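Local coordinates for protein alpha-1,2-Mannosidase (Trichoderma reesei, PDB 1HCU) that probably trims alpha-1,2-linked mannose residues from high-mannose N-glycans as a calcium-dependent glycosyl hydrolase of family 47, at residues Q136-A141 / T192-Y197; N142-A147 / P157-N162; S397-Y402 / A461-A466; A401-G406 / V471-T476. All blocks are in the same frame, centred on the assembly; numbering follows the deposited sequence.

Contact 1 of 4, residues Q136-A141 / T192-Y197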
loop_
_atom_site.group_PDB
_atom_site.type_symbol
_atom_site.label_atom_id
_atom_site.label_comp_id
_atom_site.label_asym_id
_atom_site.label_seq_id
_atom_site.Cartn_x
_atom_site.Cartn_y
_atom_site.Cartn_z
ATOM N N GLN A 136 20.666 -4.592 8.939
ATOM C CA GLN A 136 19.980 -3.380 9.378
ATOM C C GLN A 136 18.499 -3.632 9.666
ATOM O O GLN A 136 17.933 -3.020 10.569
ATOM C CB GLN A 136 20.152 -2.268 8.336
ATOM C CG GLN A 136 21.529 -1.589 8.360
ATOM C CD GLN A 136 21.670 -0.554 9.475
ATOM O OE1 GLN A 136 21.975 0.608 9.214
ATOM N NE2 GLN A 136 21.455 -0.971 10.712
ATOM N N ALA A 137 17.881 -4.543 8.913
ATOM C CA ALA A 137 16.465 -4.863 9.113
ATOM C C ALA A 137 16.272 -5.504 10.487
ATOM O O ALA A 137 15.350 -5.162 11.223
ATOM C CB ALA A 137 15.980 -5.808 8.024
ATOM N N GLN A 138 17.151 -6.436 10.829
ATOM C CA GLN A 138 17.069 -7.098 12.117
ATOM C C GLN A 138 17.337 -6.098 13.245
ATOM O O GLN A 138 16.682 -6.137 14.281
ATOM C CB GLN A 138 18.057 -8.256 12.166
ATOM C CG GLN A 138 18.048 -9.020 13.472
ATOM C CD GLN A 138 18.683 -10.384 13.335
ATOM O OE1 GLN A 138 19.665 -10.551 12.614
ATOM N NE2 GLN A 138 18.130 -11.369 14.031
ATOM N N THR A 139 18.277 -5.180 13.030
ATOM C CA THR A 139 18.581 -4.165 14.035
ATOM C C THR A 139 17.330 -3.322 14.300
ATOM O O THR A 139 16.979 -3.061 15.456
ATOM C CB THR A 139 19.748 -3.237 13.576
ATOM O OG1 THR A 139 20.958 -3.998 13.482
ATOM C CG2 THR A 139 19.954 -2.093 14.562
ATOM N N LEU A 140 16.658 -2.906 13.227
ATOM C CA LEU A 140 15.439 -2.106 13.335
ATOM C C LEU A 140 14.379 -2.898 14.099
ATOM O O LEU A 140 13.771 -2.402 15.054
ATOM C CB LEU A 140 14.884 -1.784 11.943
ATOM C CG LEU A 140 14.259 -0.416 11.649
ATOM C CD1 LEU A 140 13.421 -0.519 10.369
ATOM C CD2 LEU A 140 13.399 0.062 12.802
ATOM N N ALA A 141 14.155 -4.133 13.667
ATOM C CA ALA A 141 13.151 -4.976 14.297
ATOM C C ALA A 141 13.432 -5.228 15.773
ATOM O O ALA A 141 12.504 -5.349 16.563
ATOM C CB ALA A 141 13.036 -6.301 13.555
ATOM N N THR A 192 16.497 -14.782 8.989
ATOM C CA THR A 192 17.469 -14.779 10.088
ATOM C C THR A 192 17.568 -16.096 10.858
ATOM O O THR A 192 18.587 -16.381 11.471
ATOM C CB THR A 192 17.133 -13.700 11.145
ATOM O OG1 THR A 192 15.868 -14.018 11.749
ATOM C CG2 THR A 192 17.064 -12.312 10.515
ATOM N N GLY A 193 16.503 -16.886 10.855
ATOM C CA GLY A 193 16.528 -18.135 11.594
ATOM C C GLY A 193 16.058 -17.936 13.026
ATOM O O GLY A 193 16.031 -18.877 13.812
ATOM N N ASN A 194 15.703 -16.700 13.364
ATOM C CA ASN A 194 15.217 -16.360 14.698
ATOM C C ASN A 194 13.682 -16.307 14.637
ATOM O O ASN A 194 13.109 -15.362 14.106
ATOM C CB ASN A 194 15.775 -14.999 15.125
ATOM C CG ASN A 194 15.316 -14.589 16.508
ATOM O OD1 ASN A 194 14.507 -15.272 17.130
ATOM N ND2 ASN A 194 15.832 -13.465 16.996
ATOM N N PRO A 195 13.006 -17.329 15.190
ATOM C CA PRO A 195 11.544 -17.460 15.222
ATOM C C PRO A 195 10.768 -16.391 15.991
ATOM O O PRO A 195 9.566 -16.206 15.759
ATOM C CB PRO A 195 11.334 -18.851 15.832
ATOM C CG PRO A 195 12.578 -19.585 15.461
ATOM C CD PRO A 195 13.638 -18.543 15.733
ATOM N N GLN A 196 11.444 -15.699 16.907
ATOM C CA GLN A 196 10.805 -14.666 17.720
ATOM C C GLN A 196 9.982 -13.648 16.901
ATOM O O GLN A 196 8.821 -13.389 17.218
ATOM C CB GLN A 196 11.862 -13.931 18.561
ATOM C CG GLN A 196 11.297 -12.904 19.560
ATOM C CD GLN A 196 12.356 -11.917 20.123
ATOM O OE1 GLN A 196 12.049 -11.100 21.001
ATOM N NE2 GLN A 196 13.590 -11.985 19.610
ATOM N N TYR A 197 10.563 -13.092 15.842
ATOM C CA TYR A 197 9.868 -12.087 15.037
ATOM C C TYR A 197 8.488 -12.533 14.568
ATOM O O TYR A 197 7.499 -11.843 14.811
ATOM C CB TYR A 197 10.740 -11.671 13.844
ATOM C CG TYR A 197 12.129 -11.242 14.266
ATOM C CD1 TYR A 197 12.310 -10.173 15.144
ATOM C CD2 TYR A 197 13.254 -11.964 13.866
ATOM C CE1 TYR A 197 13.575 -9.842 15.622
ATOM C CE2 TYR A 197 14.524 -11.640 14.338
ATOM C CZ TYR A 197 14.674 -10.581 15.221
ATOM O OH TYR A 197 15.914 -10.290 15.743
#

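Contact 2 of 4, residues N142-A147 / P157-N162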
loop_
_atom_site.group_PDB
_atom_site.type_symbol
_atom_site.label_atom_id
_atom_site.label_comp_id
_atom_site.label_asym_id
_atom_site.label_seq_id
_atom_site.Cartn_x
_atom_site.Cartn_y
_atom_site.Cartn_z
ATOM N N ASN A 142 14.703 -5.302 16.152
ATOM C CA ASN A 142 15.026 -5.542 17.552
ATOM C C ASN A 142 14.598 -4.382 18.441
ATOM O O ASN A 142 14.461 -4.543 19.651
ATOM C CB ASN A 142 16.521 -5.839 17.728
ATOM C CG ASN A 142 16.875 -7.266 17.337
ATOM O OD1 ASN A 142 16.083 -8.190 17.546
ATOM N ND2 ASN A 142 18.065 -7.457 16.784
ATOM N N GLY A 143 14.371 -3.219 17.844
ATOM C CA GLY A 143 13.937 -2.082 18.628
ATOM C C GLY A 143 12.426 -2.008 18.568
ATOM O O GLY A 143 11.742 -1.754 19.566
ATOM N N LEU A 144 11.900 -2.248 17.379
ATOM C CA LEU A 144 10.468 -2.209 17.153
ATOM C C LEU A 144 9.737 -3.266 17.982
ATOM O O LEU A 144 8.613 -3.045 18.427
ATOM C CB LEU A 144 10.185 -2.427 15.665
ATOM C CG LEU A 144 9.711 -1.272 14.765
ATOM C CD1 LEU A 144 10.251 0.079 15.197
ATOM C CD2 LEU A 144 10.133 -1.608 13.351
ATOM N N LYS A 145 10.387 -4.399 18.217
ATOM C CA LYS A 145 9.747 -5.483 18.956
ATOM C C LYS A 145 9.212 -5.129 20.342
ATOM O O LYS A 145 8.367 -5.849 20.875
ATOM C CB LYS A 145 10.683 -6.692 19.048
ATOM C CG LYS A 145 11.856 -6.539 19.981
ATOM C CD LYS A 145 12.518 -7.892 20.192
ATOM C CE LYS A 145 13.674 -7.799 21.166
ATOM N NZ LYS A 145 14.284 -9.140 21.426
ATOM N N VAL A 146 9.683 -4.026 20.923
ATOM C CA VAL A 146 9.210 -3.609 22.250
ATOM C C VAL A 146 7.707 -3.306 22.181
ATOM O O VAL A 146 7.010 -3.280 23.198
ATOM C CB VAL A 146 9.988 -2.348 22.777
ATOM C CG1 VAL A 146 9.518 -1.072 22.069
ATOM C CG2 VAL A 146 9.825 -2.228 24.283
ATOM N N ALA A 147 7.219 -3.095 20.964
ATOM C CA ALA A 147 5.814 -2.811 20.711
ATOM C C ALA A 147 4.911 -3.961 21.162
ATOM O O ALA A 147 3.754 -3.747 21.539
ATOM C CB ALA A 147 5.606 -2.553 19.222
ATOM N N PRO A 157 0.976 0.745 18.938
ATOM C CA PRO A 157 1.230 1.467 17.683
ATOM C C PRO A 157 2.453 2.391 17.645
ATOM O O PRO A 157 3.005 2.659 16.573
ATOM C CB PRO A 157 -0.068 2.240 17.469
ATOM C CG PRO A 157 -0.486 2.572 18.867
ATOM C CD PRO A 157 -0.242 1.255 19.599
ATOM N N THR A 158 2.876 2.872 18.806
ATOM C CA THR A 158 4.011 3.783 18.876
ATOM C C THR A 158 5.080 3.357 19.884
ATOM O O THR A 158 4.765 2.897 20.984
ATOM C CB THR A 158 3.533 5.206 19.260
ATOM O OG1 THR A 158 2.524 5.636 18.338
ATOM C CG2 THR A 158 4.691 6.195 19.229
ATOM N N VAL A 159 6.345 3.512 19.491
ATOM C CA VAL A 159 7.485 3.201 20.359
ATOM C C VAL A 159 8.493 4.339 20.282
ATOM O O VAL A 159 8.356 5.251 19.465
ATOM C CB VAL A 159 8.198 1.893 19.959
ATOM C CG1 VAL A 159 7.247 0.718 20.104
ATOM C CG2 VAL A 159 8.751 2.002 18.537
ATOM N N PHE A 160 9.493 4.294 21.155
ATOM C CA PHE A 160 10.537 5.317 21.197
ATOM C C PHE A 160 11.897 4.623 21.309
ATOM O O PHE A 160 12.003 3.566 21.933
ATOM C CB PHE A 160 10.335 6.244 22.409
ATOM C CG PHE A 160 9.026 6.989 22.408
ATOM C CD1 PHE A 160 7.855 6.380 22.858
ATOM C CD2 PHE A 160 8.967 8.311 21.966
ATOM C CE1 PHE A 160 6.636 7.082 22.870
ATOM C CE2 PHE A 160 7.763 9.016 21.974
ATOM C CZ PHE A 160 6.593 8.397 22.429
ATOM N N PHE A 161 12.928 5.214 20.707
ATOM C CA PHE A 161 14.283 4.647 20.738
ATOM C C PHE A 161 15.237 5.551 21.511
ATOM O O PHE A 161 16.251 5.099 22.042
ATOM C CB PHE A 161 14.850 4.496 19.319
ATOM C CG PHE A 161 14.230 3.390 18.519
ATOM C CD1 PHE A 161 14.675 3.120 17.229
ATOM C CD2 PHE A 161 13.202 2.627 19.043
ATOM C CE1 PHE A 161 14.102 2.103 16.472
ATOM C CE2 PHE A 161 12.621 1.608 18.300
ATOM C CZ PHE A 161 13.070 1.344 17.009
ATOM N N ASN A 162 14.904 6.832 21.547
ATOM C CA ASN A 162 15.721 7.836 22.193
ATOM C C ASN A 162 14.916 8.497 23.307
ATOM O O ASN A 162 13.843 9.044 23.057
ATOM C CB ASN A 162 16.110 8.899 21.158
ATOM C CG ASN A 162 17.088 9.919 21.697
ATOM O OD1 ASN A 162 17.216 10.089 22.906
ATOM N ND2 ASN A 162 17.780 10.613 20.794
#

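Contact 3 of 4, residues S397-Y402 / A461-A466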
loop_
_atom_site.group_PDB
_atom_site.type_symbol
_atom_site.label_atom_id
_atom_site.label_comp_id
_atom_site.label_asym_id
_atom_site.label_seq_id
_atom_site.Cartn_x
_atom_site.Cartn_y
_atom_site.Cartn_z
ATOM N N SER A 397 -4.287 -1.415 -8.685
ATOM C CA SER A 397 -5.382 -2.258 -9.135
ATOM C C SER A 397 -5.404 -2.469 -10.647
ATOM O O SER A 397 -5.689 -3.572 -11.111
ATOM C CB SER A 397 -6.717 -1.709 -8.633
ATOM O OG SER A 397 -6.795 -1.876 -7.228
ATOM N N LEU A 398 -5.094 -1.424 -11.408
ATOM C CA LEU A 398 -5.063 -1.544 -12.853
ATOM C C LEU A 398 -3.990 -2.562 -13.222
ATOM O O LEU A 398 -4.183 -3.389 -14.117
ATOM C CB LEU A 398 -4.746 -0.194 -13.497
ATOM C CG LEU A 398 -5.846 0.865 -13.349
ATOM C CD1 LEU A 398 -5.308 2.222 -13.792
ATOM C CD2 LEU A 398 -7.065 0.460 -14.174
ATOM N N TYR A 399 -2.860 -2.507 -12.526
ATOM C CA TYR A 399 -1.779 -3.440 -12.788
ATOM C C TYR A 399 -2.261 -4.886 -12.628
ATOM O O TYR A 399 -2.076 -5.700 -13.534
ATOM C CB TYR A 399 -0.589 -3.148 -11.866
ATOM C CG TYR A 399 0.459 -4.234 -11.856
ATOM C CD1 TYR A 399 0.587 -5.085 -10.759
ATOM C CD2 TYR A 399 1.296 -4.442 -12.952
ATOM C CE1 TYR A 399 1.515 -6.114 -10.754
ATOM C CE2 TYR A 399 2.231 -5.476 -12.957
ATOM C CZ TYR A 399 2.333 -6.308 -11.856
ATOM O OH TYR A 399 3.235 -7.351 -11.852
ATOM N N TYR A 400 -2.888 -5.205 -11.494
ATOM C CA TYR A 400 -3.391 -6.565 -11.280
ATOM C C TYR A 400 -4.396 -6.973 -12.358
ATOM O O TYR A 400 -4.372 -8.120 -12.832
ATOM C CB TYR A 400 -4.064 -6.710 -9.913
ATOM C CG TYR A 400 -3.116 -6.897 -8.749
ATOM C CD1 TYR A 400 -2.619 -5.799 -8.047
ATOM C CD2 TYR A 400 -2.730 -8.181 -8.335
ATOM C CE1 TYR A 400 -1.768 -5.967 -6.960
ATOM C CE2 TYR A 400 -1.874 -8.362 -7.246
ATOM C CZ TYR A 400 -1.400 -7.245 -6.563
ATOM O OH TYR A 400 -0.589 -7.398 -5.467
ATOM N N ALA A 401 -5.280 -6.042 -12.732
ATOM C CA ALA A 401 -6.294 -6.305 -13.756
ATOM C C ALA A 401 -5.631 -6.763 -15.059
ATOM O O ALA A 401 -6.084 -7.724 -15.698
ATOM C CB ALA A 401 -7.140 -5.059 -13.998
ATOM N N TYR A 402 -4.544 -6.093 -15.433
ATOM C CA TYR A 402 -3.813 -6.446 -16.645
ATOM C C TYR A 402 -3.115 -7.807 -16.507
ATOM O O TYR A 402 -3.199 -8.643 -17.403
ATOM C CB TYR A 402 -2.776 -5.359 -16.994
ATOM C CG TYR A 402 -1.917 -5.738 -18.176
ATOM C CD1 TYR A 402 -0.607 -6.180 -18.003
ATOM C CD2 TYR A 402 -2.456 -5.770 -19.466
ATOM C CE1 TYR A 402 0.140 -6.654 -19.072
ATOM C CE2 TYR A 402 -1.715 -6.244 -20.544
ATOM C CZ TYR A 402 -0.422 -6.689 -20.339
ATOM O OH TYR A 402 0.290 -7.211 -21.391
ATOM N N ALA A 461 3.357 1.356 -12.133
ATOM C CA ALA A 461 3.250 1.960 -13.455
ATOM C C ALA A 461 4.277 1.343 -14.412
ATOM O O ALA A 461 3.969 1.029 -15.563
ATOM C CB ALA A 461 3.458 3.470 -13.363
ATOM N N TYR A 462 5.492 1.154 -13.914
ATOM C CA TYR A 462 6.558 0.572 -14.705
ATOM C C TYR A 462 6.312 -0.902 -15.047
ATOM O O TYR A 462 6.407 -1.304 -16.209
ATOM C CB TYR A 462 7.871 0.690 -13.948
ATOM C CG TYR A 462 9.018 0.038 -14.658
ATOM C CD1 TYR A 462 9.559 0.609 -15.804
ATOM C CD2 TYR A 462 9.550 -1.165 -14.203
ATOM C CE1 TYR A 462 10.597 0.007 -16.483
ATOM C CE2 TYR A 462 10.593 -1.780 -14.879
ATOM C CZ TYR A 462 11.110 -1.184 -16.018
ATOM O OH TYR A 462 12.147 -1.769 -16.691
ATOM N N LEU A 463 5.998 -1.699 -14.029
ATOM C CA LEU A 463 5.776 -3.128 -14.205
ATOM C C LEU A 463 4.659 -3.480 -15.173
ATOM O O LEU A 463 4.697 -4.531 -15.817
ATOM C CB LEU A 463 5.508 -3.793 -12.844
ATOM C CG LEU A 463 6.706 -3.787 -11.883
ATOM C CD1 LEU A 463 6.302 -4.372 -10.523
ATOM C CD2 LEU A 463 7.847 -4.591 -12.504
ATOM N N ILE A 464 3.664 -2.612 -15.291
ATOM C CA ILE A 464 2.576 -2.907 -16.202
ATOM C C ILE A 464 3.008 -2.752 -17.678
ATOM O O ILE A 464 2.381 -3.327 -18.572
ATOM C CB ILE A 464 1.332 -2.039 -15.868
ATOM C CG1 ILE A 464 0.089 -2.669 -16.499
ATOM C CG2 ILE A 464 1.540 -0.609 -16.318
ATOM C CD1 ILE A 464 -1.216 -2.043 -16.046
ATOM N N PHE A 465 4.096 -2.015 -17.922
ATOM C CA PHE A 465 4.617 -1.813 -19.284
ATOM C C PHE A 465 5.937 -2.587 -19.497
ATOM O O PHE A 465 6.372 -2.799 -20.630
ATOM C CB PHE A 465 4.872 -0.314 -19.555
ATOM C CG PHE A 465 3.659 0.577 -19.343
ATOM C CD1 PHE A 465 2.480 0.364 -20.063
ATOM C CD2 PHE A 465 3.705 1.638 -18.435
ATOM C CE1 PHE A 465 1.374 1.191 -19.882
ATOM C CE2 PHE A 465 2.601 2.470 -18.244
ATOM C CZ PHE A 465 1.429 2.249 -18.970
ATOM N N ALA A 466 6.552 -3.008 -18.394
ATOM C CA ALA A 466 7.830 -3.721 -18.410
ATOM C C ALA A 466 7.818 -5.156 -18.924
ATOM O O ALA A 466 6.765 -5.741 -19.176
ATOM C CB ALA A 466 8.449 -3.697 -17.005
#

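Contact 4 of 4, residues A401-G406 / V471-T476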
loop_
_atom_site.group_PDB
_atom_site.type_symbol
_atom_site.label_atom_id
_atom_site.label_comp_id
_atom_site.label_asym_id
_atom_site.label_seq_id
_atom_site.Cartn_x
_atom_site.Cartn_y
_atom_site.Cartn_z
ATOM N N ALA A 401 -5.280 -6.042 -12.732
ATOM C CA ALA A 401 -6.294 -6.305 -13.756
ATOM C C ALA A 401 -5.631 -6.763 -15.059
ATOM O O ALA A 401 -6.084 -7.724 -15.698
ATOM C CB ALA A 401 -7.140 -5.059 -13.998
ATOM N N TYR A 402 -4.544 -6.093 -15.433
ATOM C CA TYR A 402 -3.813 -6.446 -16.645
ATOM C C TYR A 402 -3.115 -7.807 -16.507
ATOM O O TYR A 402 -3.199 -8.643 -17.403
ATOM C CB TYR A 402 -2.776 -5.359 -16.994
ATOM C CG TYR A 402 -1.917 -5.738 -18.176
ATOM C CD1 TYR A 402 -0.607 -6.180 -18.003
ATOM C CD2 TYR A 402 -2.456 -5.770 -19.466
ATOM C CE1 TYR A 402 0.140 -6.654 -19.072
ATOM C CE2 TYR A 402 -1.715 -6.244 -20.544
ATOM C CZ TYR A 402 -0.422 -6.689 -20.339
ATOM O OH TYR A 402 0.290 -7.211 -21.391
ATOM N N ARG A 403 -2.434 -8.029 -15.384
ATOM C CA ARG A 403 -1.730 -9.296 -15.157
ATOM C C ARG A 403 -2.655 -10.503 -15.167
ATOM O O ARG A 403 -2.221 -11.610 -15.487
ATOM C CB ARG A 403 -0.969 -9.273 -13.823
ATOM C CG ARG A 403 0.139 -8.228 -13.727
ATOM C CD ARG A 403 1.184 -8.404 -14.818
ATOM N NE ARG A 403 1.588 -9.798 -14.926
ATOM C CZ ARG A 403 2.395 -10.282 -15.868
ATOM N NH1 ARG A 403 2.903 -9.486 -16.797
ATOM N NH2 ARG A 403 2.674 -11.574 -15.889
ATOM N N VAL A 404 -3.921 -10.302 -14.800
ATOM C CA VAL A 404 -4.863 -11.419 -14.795
ATOM C C VAL A 404 -5.620 -11.588 -16.115
ATOM O O VAL A 404 -6.060 -12.692 -16.418
ATOM C CB VAL A 404 -5.894 -11.316 -13.627
ATOM C CG1 VAL A 404 -7.015 -10.340 -13.965
ATOM C CG2 VAL A 404 -6.459 -12.690 -13.322
ATOM N N THR A 405 -5.773 -10.520 -16.901
ATOM C CA THR A 405 -6.497 -10.633 -18.177
ATOM C C THR A 405 -5.615 -10.666 -19.428
ATOM O O THR A 405 -5.936 -11.343 -20.409
ATOM C CB THR A 405 -7.496 -9.470 -18.411
ATOM O OG1 THR A 405 -6.771 -8.243 -18.569
ATOM C CG2 THR A 405 -8.476 -9.344 -17.265
ATOM N N GLY A 406 -4.517 -9.919 -19.406
ATOM C CA GLY A 406 -3.657 -9.866 -20.573
ATOM C C GLY A 406 -4.255 -8.915 -21.598
ATOM O O GLY A 406 -3.808 -8.857 -22.740
ATOM N N VAL A 471 9.069 -11.046 -10.487
ATOM C CA VAL A 471 8.366 -10.076 -9.673
ATOM C C VAL A 471 6.932 -9.877 -10.165
ATOM O O VAL A 471 6.037 -9.617 -9.370
ATOM C CB VAL A 471 9.109 -8.727 -9.689
ATOM C CG1 VAL A 471 8.402 -7.727 -8.791
ATOM C CG2 VAL A 471 10.539 -8.933 -9.231
ATOM N N GLN A 472 6.722 -10.011 -11.474
ATOM C CA GLN A 472 5.396 -9.846 -12.070
ATOM C C GLN A 472 4.435 -10.899 -11.511
ATOM O O GLN A 472 4.808 -12.060 -11.339
ATOM C CB GLN A 472 5.473 -9.999 -13.599
ATOM C CG GLN A 472 6.341 -8.966 -14.347
ATOM C CD GLN A 472 5.605 -7.673 -14.693
ATOM O OE1 GLN A 472 6.152 -6.802 -15.376
ATOM N NE2 GLN A 472 4.368 -7.545 -14.232
ATOM N N VAL A 473 3.196 -10.510 -11.226
ATOM C CA VAL A 473 2.250 -11.486 -10.704
ATOM C C VAL A 473 1.749 -12.402 -11.837
ATOM O O VAL A 473 1.304 -11.928 -12.883
ATOM C CB VAL A 473 1.055 -10.791 -9.998
ATOM C CG1 VAL A 473 1.555 -9.956 -8.822
ATOM C CG2 VAL A 473 0.330 -9.912 -10.960
ATOM N N GLN A 474 1.854 -13.714 -11.631
ATOM C CA GLN A 474 1.426 -14.693 -12.628
ATOM C C GLN A 474 -0.046 -15.066 -12.458
ATOM O O GLN A 474 -0.469 -15.517 -11.389
ATOM C CB GLN A 474 2.285 -15.957 -12.532
ATOM C CG GLN A 474 3.790 -15.706 -12.584
ATOM C CD GLN A 474 4.221 -14.964 -13.831
ATOM O OE1 GLN A 474 3.886 -15.356 -14.943
ATOM N NE2 GLN A 474 4.976 -13.886 -13.649
ATOM N N ALA A 475 -0.815 -14.880 -13.528
ATOM C CA ALA A 475 -2.245 -15.172 -13.529
ATOM C C ALA A 475 -2.562 -16.651 -13.349
ATOM O O ALA A 475 -3.598 -17.005 -12.792
ATOM C CB ALA A 475 -2.872 -14.672 -14.821
ATOM N N THR A 476 -1.682 -17.515 -13.837
ATOM C CA THR A 476 -1.914 -18.942 -13.720
ATOM C C THR A 476 -1.079 -19.558 -12.599
ATOM O O THR A 476 -0.579 -20.677 -12.725
ATOM C CB THR A 476 -1.612 -19.667 -15.045
ATOM O OG1 THR A 476 -0.229 -19.505 -15.373
ATOM C CG2 THR A 476 -2.474 -19.094 -16.173
HETATM O O HOH W 1 0.184 -13.469 -15.650
#

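Contact 1 of 4, residues Q136-A141 / T192-Y197
Tyr197, near the start of helix 196-209 and just after the turn from helix 182-192, bonds Gln138 on helix 127-144 within the (alpha/alpha)7 barrel of glycosyl hydrolase family 47. The central bond runs from Gln138 NE2 to Tyr197 OH, 3.0 Å long and nearly straight at 164°, with the hydroxyl lying in the plane of the amide. Gln138 can reach that far because CG stands anti to the backbone N (chi1 -180°) and the chain stays extended beyond it. Its side chain crosses that of Tyr197 at about a right angle, and NE2 arrives at the edge of the ring, with amide and ring planes 67° apart. On the way, Gln138 CG passes 3.4 Å from Tyr197 OH, while OE1 rests 3.8 Å from Thr192 CG2. A turn further along the helix, Ala141 CB touches Tyr197 CE1 at 4.1 Å. The turn itself is braced from within: Thr192 OG1 accepts from Asn194 N at 3.1 Å, an ST turn, and is also bonded to Leu188 O. Asn194 OD1 in turn takes Gln196 N in a capping bond of 3.1 Å as the next helix begins. An alanine in place of Gln138 would probably leave Tyr197 OH without its amide donor and uncover Thr192 CG2. Since Asn142 OD1 also bonds Tyr197 OH, the hydroxyl is gripped by two side chains of helix 127-144, which probably holds that end of the buried ring in place and offsets the cost of burying it.

Contact 2 of 4, residues N142-A147 / P157-N162
Phe161 brings the far end of its ring against Gly143 and Leu144: CE2 sits 3.6 Å from Gly143 C, and CZ lies 3.6 Å from Leu144 CD1. The absence of a side chain on Gly143 matters here, because a beta carbon would collide with CZ. Val159 fills the rest of the contact with its two branches. CG1, anti to the carbonyl carbon (chi1 -63°), meets Val146 CG1 at 3.5 Å and Ala147 CB at 3.8 Å, the two valines sliding past each other in opposite directions. CG2 faces Leu144 CD1 at 4.1 Å, so that one leucine methyl serves both Val159 and Phe161. An alanine in place of Phe161 would probably open a gap beside Gly143 and strip Leu144 CD1 of its nearest partner here, CZ. Further out, Thr101 and Trp185 touch Leu144, while Val98 touches both Ala147 and Val159. Backbone bonds to Ser96 and Arg166 hold Val159 and Phe160 in line. The arrangement is that of a small three-stranded antiparallel sheet, with 158-160 as its middle strand, packed on the end of helix 127-144 and the 3-10 turn that follows it; the Leu144 side chain is about 9 Å from that of Glu100, the predicted proton donor.

Contact 3 of 4, residues S397-Y402 / A461-A466
Ile464 drives its CD1 methyl into the surface of helix 393-405, and this is the tight part of the contact. CD1 lies 3.6 Å from Tyr399 CA and 3.8 Å from both Leu398 O and Tyr402 CB. It gets there because CG1 is anti to the backbone N (chi1 -161°) and the chain continues extended. Beside it the Tyr399 ring presents its edge, CD2 standing 3.8 Å from Ile464 CB, while CE2 comes to 3.7 Å from Leu463 CB. Val473 N donates to Tyr399 OH, which ties down the far end of the ring. The two helical segments, 9.4 Å apart at closest and 17° from each other along their axes, belong to near-parallel helices of the (alpha/alpha)7 barrel of family 47, with helix 408-425 between them in sequence. The contact is thinner at the Tyr402 ring, where Ile464 CG1 and O are what 461-466 brings near. There helix 408-425 takes over, with Trp410 and Gln411 against Tyr402, and Gln411 NE2 bonded to Ile464 O. The Leu398 side chain also touches Trp410 and Phe340. Every residue that touches is buried; partial exposure begins on the outer side of 461-466, where Tyr462 packs on helix 13-33.

Contact 4 of 4, residues A401-G406 / V471-T476
The guanidinium of Arg403 carries Gln472 CB over the centre of one face, 3.8 Å above the plane, and meets Val473 O at its edge. NE donates to that oxygen at 3.0 Å with an angle of 157°; NH2 adds a weak bond to the same oxygen at 3.3 Å. The side chain doubles back to do this, with CD and NE placed by bends at chi2 (-58°) and chi3 (-47°). At its aliphatic root, CB and CG lie against Val473 CG2. The head has a second partner outside, since NH1 forms a salt bridge with Glu468. Where the helix ends, the water beside Arg403 donates to Arg403 O and accepts from Ala475 N at 2.7 Å, joining the last helical turn to the irregular chain; Ala475 CB covers Val404 CA at 3.8 Å. Gln474 NE2 steadies the same loop by bonding Gln472 O at 2.9 Å, from above its carbonyl plane. Residues 471-476 form neither helix nor strand, so the backbone of this loop lacks the regular pairing of either; one arginine, held by Glu468, supplies donors to Val473 O, and its positive charge would probably strengthen that grip on the carbonyl.

The four contacts form two pairs at different places in one catalytic domain. Contacts 1 and 2 share helix 127-144 and have centres 13 Å apart; contact 2, between residues 142 and 162, closes within the chain span of contact 1. Lys145 NZ on Gln196 OE1 bonds the two directly. Contacts 3 and 4 both start from helix 393-405, share Ala401 and Tyr402, and lie 8 Å apart between centres. They come later in the chain, and their centres are 32 to 38 Å from those of the first pair. Contact 2 lies across the chain's centre from contacts 3 and 4, so the two pairs join distant parts of the barrel, one through helix 127-144 and the other through helix 393-405.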